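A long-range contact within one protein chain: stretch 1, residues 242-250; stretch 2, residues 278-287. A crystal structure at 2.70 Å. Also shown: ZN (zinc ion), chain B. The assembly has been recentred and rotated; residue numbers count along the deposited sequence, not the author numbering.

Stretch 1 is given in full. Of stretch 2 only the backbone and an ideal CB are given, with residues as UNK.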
# COMPACT_ATOMS: atom_id res chain seq x y z
N GLY A 242 -15.73 13.44 -3.71
CA GLY A 242 -14.56 13.75 -2.91
C GLY A 242 -13.59 12.58 -2.78
O GLY A 242 -12.99 12.37 -1.72
N LEU A 243 -13.44 11.81 -3.85
CA LEU A 243 -12.55 10.66 -3.85
C LEU A 243 -11.32 10.92 -4.72
O LEU A 243 -11.33 11.83 -5.54
CB LEU A 243 -13.27 9.43 -4.40
CG LEU A 243 -14.59 8.96 -3.82
CD1 LEU A 243 -15.05 7.74 -4.60
CD2 LEU A 243 -14.44 8.64 -2.35
N ARG A 244 -10.28 10.12 -4.52
CA ARG A 244 -9.06 10.25 -5.32
C ARG A 244 -9.09 9.27 -6.49
O ARG A 244 -9.86 8.30 -6.49
CB ARG A 244 -7.82 10.00 -4.46
CG ARG A 244 -7.69 10.99 -3.34
CD ARG A 244 -6.26 11.23 -2.95
NE ARG A 244 -6.18 12.46 -2.18
CZ ARG A 244 -5.08 13.19 -2.04
NH1 ARG A 244 -3.95 12.82 -2.63
NH2 ARG A 244 -5.12 14.31 -1.33
N MET A 245 -8.25 9.52 -7.49
CA MET A 245 -8.20 8.67 -8.67
C MET A 245 -6.85 7.97 -8.81
O MET A 245 -5.79 8.56 -8.55
CB MET A 245 -8.46 9.51 -9.91
CG MET A 245 -9.85 10.15 -9.95
SD MET A 245 -9.83 11.66 -10.90
CE MET A 245 -9.95 12.76 -9.64
N HIS A 246 -6.88 6.71 -9.24
CA HIS A 246 -5.67 5.93 -9.41
C HIS A 246 -5.79 4.95 -10.56
O HIS A 246 -6.85 4.39 -10.79
CB HIS A 246 -5.37 5.18 -8.12
CG HIS A 246 -4.26 4.18 -8.24
ND1 HIS A 246 -4.48 2.82 -8.17
CD2 HIS A 246 -2.94 4.33 -8.45
CE1 HIS A 246 -3.34 2.18 -8.32
NE2 HIS A 246 -2.38 3.08 -8.50
N SER A 247 -4.69 4.74 -11.29
CA SER A 247 -4.69 3.80 -12.41
C SER A 247 -3.29 3.39 -12.87
O SER A 247 -2.29 4.01 -12.49
CB SER A 247 -5.46 4.41 -13.60
OG SER A 247 -5.57 3.49 -14.68
N HIS A 248 -3.24 2.32 -13.66
CA HIS A 248 -2.02 1.80 -14.25
C HIS A 248 -1.78 2.68 -15.48
O HIS A 248 -2.64 2.76 -16.36
CB HIS A 248 -2.24 0.36 -14.72
CG HIS A 248 -1.92 -0.69 -13.69
ND1 HIS A 248 -2.66 -1.85 -13.57
CD2 HIS A 248 -0.89 -0.81 -12.82
CE1 HIS A 248 -2.10 -2.63 -12.66
NE2 HIS A 248 -1.02 -2.03 -12.20
N LEU A 249 -0.64 3.36 -15.56
CA LEU A 249 -0.40 4.20 -16.72
C LEU A 249 0.60 3.54 -17.65
O LEU A 249 1.81 3.66 -17.46
CB LEU A 249 0.13 5.57 -16.29
CG LEU A 249 0.04 6.66 -17.36
CD1 LEU A 249 0.12 8.01 -16.67
CD2 LEU A 249 1.15 6.51 -18.40
N SER A 250 0.09 2.84 -18.65
CA SER A 250 0.95 2.17 -19.62
C SER A 250 1.40 3.15 -20.72
O SER A 250 0.61 3.97 -21.20
CB SER A 250 0.22 0.98 -20.27
OG SER A 250 -0.91 1.42 -21.00
N UNK A 278 -3.53 15.89 -11.43
CA UNK A 278 -3.83 16.69 -10.26
C UNK A 278 -3.39 15.95 -9.02
O UNK A 278 -3.23 14.74 -9.06
CB UNK A 278 -5.32 17.03 -10.19
N UNK A 279 -3.18 16.67 -7.93
CA UNK A 279 -2.74 16.06 -6.68
C UNK A 279 -3.79 15.08 -6.21
O UNK A 279 -3.62 14.37 -5.21
CB UNK A 279 -2.47 17.12 -5.61
N UNK A 280 -4.88 15.06 -6.97
CA UNK A 280 -6.07 14.24 -6.78
C UNK A 280 -5.78 12.79 -7.19
O UNK A 280 -6.27 11.84 -6.59
CB UNK A 280 -7.24 14.80 -7.58
N UNK A 281 -4.98 12.66 -8.25
CA UNK A 281 -4.62 11.39 -8.88
C UNK A 281 -3.17 10.90 -8.66
O UNK A 281 -2.28 11.68 -8.34
CB UNK A 281 -4.87 11.52 -10.38
N UNK A 282 -2.96 9.60 -8.84
CA UNK A 282 -1.63 9.00 -8.74
C UNK A 282 -1.59 7.71 -9.59
O UNK A 282 -2.55 6.95 -9.64
CB UNK A 282 -1.28 8.70 -7.28
N UNK A 283 -0.48 7.49 -10.28
CA UNK A 283 -0.34 6.32 -11.15
C UNK A 283 0.68 5.27 -10.76
O UNK A 283 1.70 5.57 -10.14
CB UNK A 283 0.01 6.80 -12.56
N UNK A 284 0.38 4.04 -11.16
CA UNK A 284 1.24 2.90 -10.94
C UNK A 284 1.82 2.49 -12.30
O UNK A 284 1.30 2.86 -13.35
CB UNK A 284 0.48 1.75 -10.28
N UNK A 285 2.90 1.73 -12.26
CA UNK A 285 3.57 1.23 -13.45
C UNK A 285 3.84 2.27 -14.52
O UNK A 285 3.59 2.04 -15.70
CB UNK A 285 2.73 0.10 -14.06
N UNK A 286 4.33 3.44 -14.13
CA UNK A 286 4.63 4.43 -15.15
C UNK A 286 6.13 4.47 -15.40
O UNK A 286 6.84 5.31 -14.84
CB UNK A 286 4.11 5.81 -14.74
N UNK A 287 6.59 3.51 -16.20
CA UNK A 287 8.00 3.42 -16.58
C UNK A 287 8.01 4.15 -17.92
O UNK A 287 6.96 4.27 -18.55
CB UNK A 287 8.52 1.98 -16.67
ZN ZN B . -0.32 -3.38 -10.82

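Two strands running parallel, one in each stretch, set the frame: backbone bonds fix the register.

Position 278 has phi 121°, which favours glycine, and nothing of stretch 1 lies near its CB. It is Gly278, and its O accepts the N of 281 at 2.8 Å, closing a type I turn.

At 279, CB points sideways in that turn, with only the end of Arg244 from stretch 1 nearby, its NH1 5.4 Å from the CB, so any small or polar residue would suit. Ser279 contributes mainly its backbone: a water bridges its O and Arg244 NH1, 2.8 Å from each.

The CB at 280 points away overall, yet sits 4.0 Å from Met245 CE, with Leu243 O within reach of a longer side chain. A polar chain able to turn back would fit. Asp280 does so: a water donates to its OD1 and to Leu243 O, 2.5 Å from each, joining two acceptors. Its backbone O takes Met245 N at 3.2 Å.

Position 281 pairs with Met245 on the same face, beside an apolar chain; a beta-branched or other aliphatic residue would suit. Val281 places CG1 3.8 Å from Met245 CB.

At 282 the partner is His246, whose ring invites a flat aromatic, though an aliphatic could also cover it. Trp282 lays its five-membered ring against the imidazole in an offset stack, centroids 4.2 Å apart, while His246 CB sits over its six-membered ring, 3.7 Å from the centroid. Trp282 N donates to Met245 O at 3.0 Å.

Position 283 returns to the face of Ser247, its CB only 3.9 Å from Leu249 CB. A large apolar or aromatic chain would fit; Tyr283 offers its ring face to Leu249 CD1, 3.5 Å from the centroid.

At 284 the ideal CB is already 3.6 Å from His246 NE2 and 3.9 Å from His248 CD2, leaving little room, so a small residue is expected. Ala284 also fastens the backbone: its N donates to Ser247 O, and its O accepts Leu249 N, both at 3.0 Å.

Phi turns positive (48°) at 285, where glycine or asparagine would be easy, but CB points toward His248, a zinc ligand through NE2 (2.1 Å from ZN). His285 sets its ring face under His248 NE2.

At 286, CB lies sideways; an aliphatic suits, and Leu286 CB meets Leu249 CB at 4.3 Å.

Position 287 meets nothing of stretch 1 and is permissive: Val287.

Stretch 2 (278-287) GSDVWYAHLV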
# COMPACT_ATOMS: atom_id res chain seq x y z
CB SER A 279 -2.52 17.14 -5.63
OG SER A 279 -3.58 18.08 -5.68
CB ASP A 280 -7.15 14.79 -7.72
CG ASP A 280 -8.47 15.02 -7.04
OD1 ASP A 280 -9.06 14.05 -6.55
OD2 ASP A 280 -8.92 16.18 -7.01
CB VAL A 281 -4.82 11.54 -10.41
CG1 VAL A 281 -4.94 10.18 -11.07
CG2 VAL A 281 -6.02 12.41 -10.68
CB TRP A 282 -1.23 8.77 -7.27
CG TRP A 282 -1.49 7.44 -6.68
CD1 TRP A 282 -0.67 6.35 -6.71
CD2 TRP A 282 -2.62 7.07 -5.89
NE1 TRP A 282 -1.22 5.32 -5.98
CE2 TRP A 282 -2.42 5.74 -5.47
CE3 TRP A 282 -3.79 7.74 -5.50
CZ2 TRP A 282 -3.35 5.05 -4.68
CZ3 TRP A 282 -4.70 7.06 -4.72
CH2 TRP A 282 -4.48 5.73 -4.31
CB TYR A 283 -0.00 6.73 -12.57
CG TYR A 283 -1.08 7.52 -13.26
CD1 TYR A 283 -1.07 8.91 -13.24
CD2 TYR A 283 -2.12 6.87 -13.95
CE1 TYR A 283 -2.04 9.63 -13.87
CE2 TYR A 283 -3.10 7.59 -14.59
CZ TYR A 283 -3.05 8.97 -14.55
OH TYR A 283 -4.00 9.72 -15.19
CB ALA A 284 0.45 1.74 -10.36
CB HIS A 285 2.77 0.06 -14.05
CG HIS A 285 2.62 -1.10 -13.11
ND1 HIS A 285 2.88 -1.00 -11.75
CD2 HIS A 285 2.20 -2.37 -13.32
CE1 HIS A 285 2.62 -2.16 -11.17
NE2 HIS A 285 2.21 -3.01 -12.10
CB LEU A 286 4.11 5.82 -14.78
CG LEU A 286 4.79 6.69 -13.73
CD1 LEU A 286 4.09 8.05 -13.78
CD2 LEU A 286 4.69 6.07 -12.34
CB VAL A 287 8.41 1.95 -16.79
CG1 VAL A 287 7.54 1.33 -17.88
CG2 VAL A 287 9.89 1.87 -17.16
O HOH W 1 -11.07 14.31 -5.03
O HOH W 2 -1.83 14.57 -3.05
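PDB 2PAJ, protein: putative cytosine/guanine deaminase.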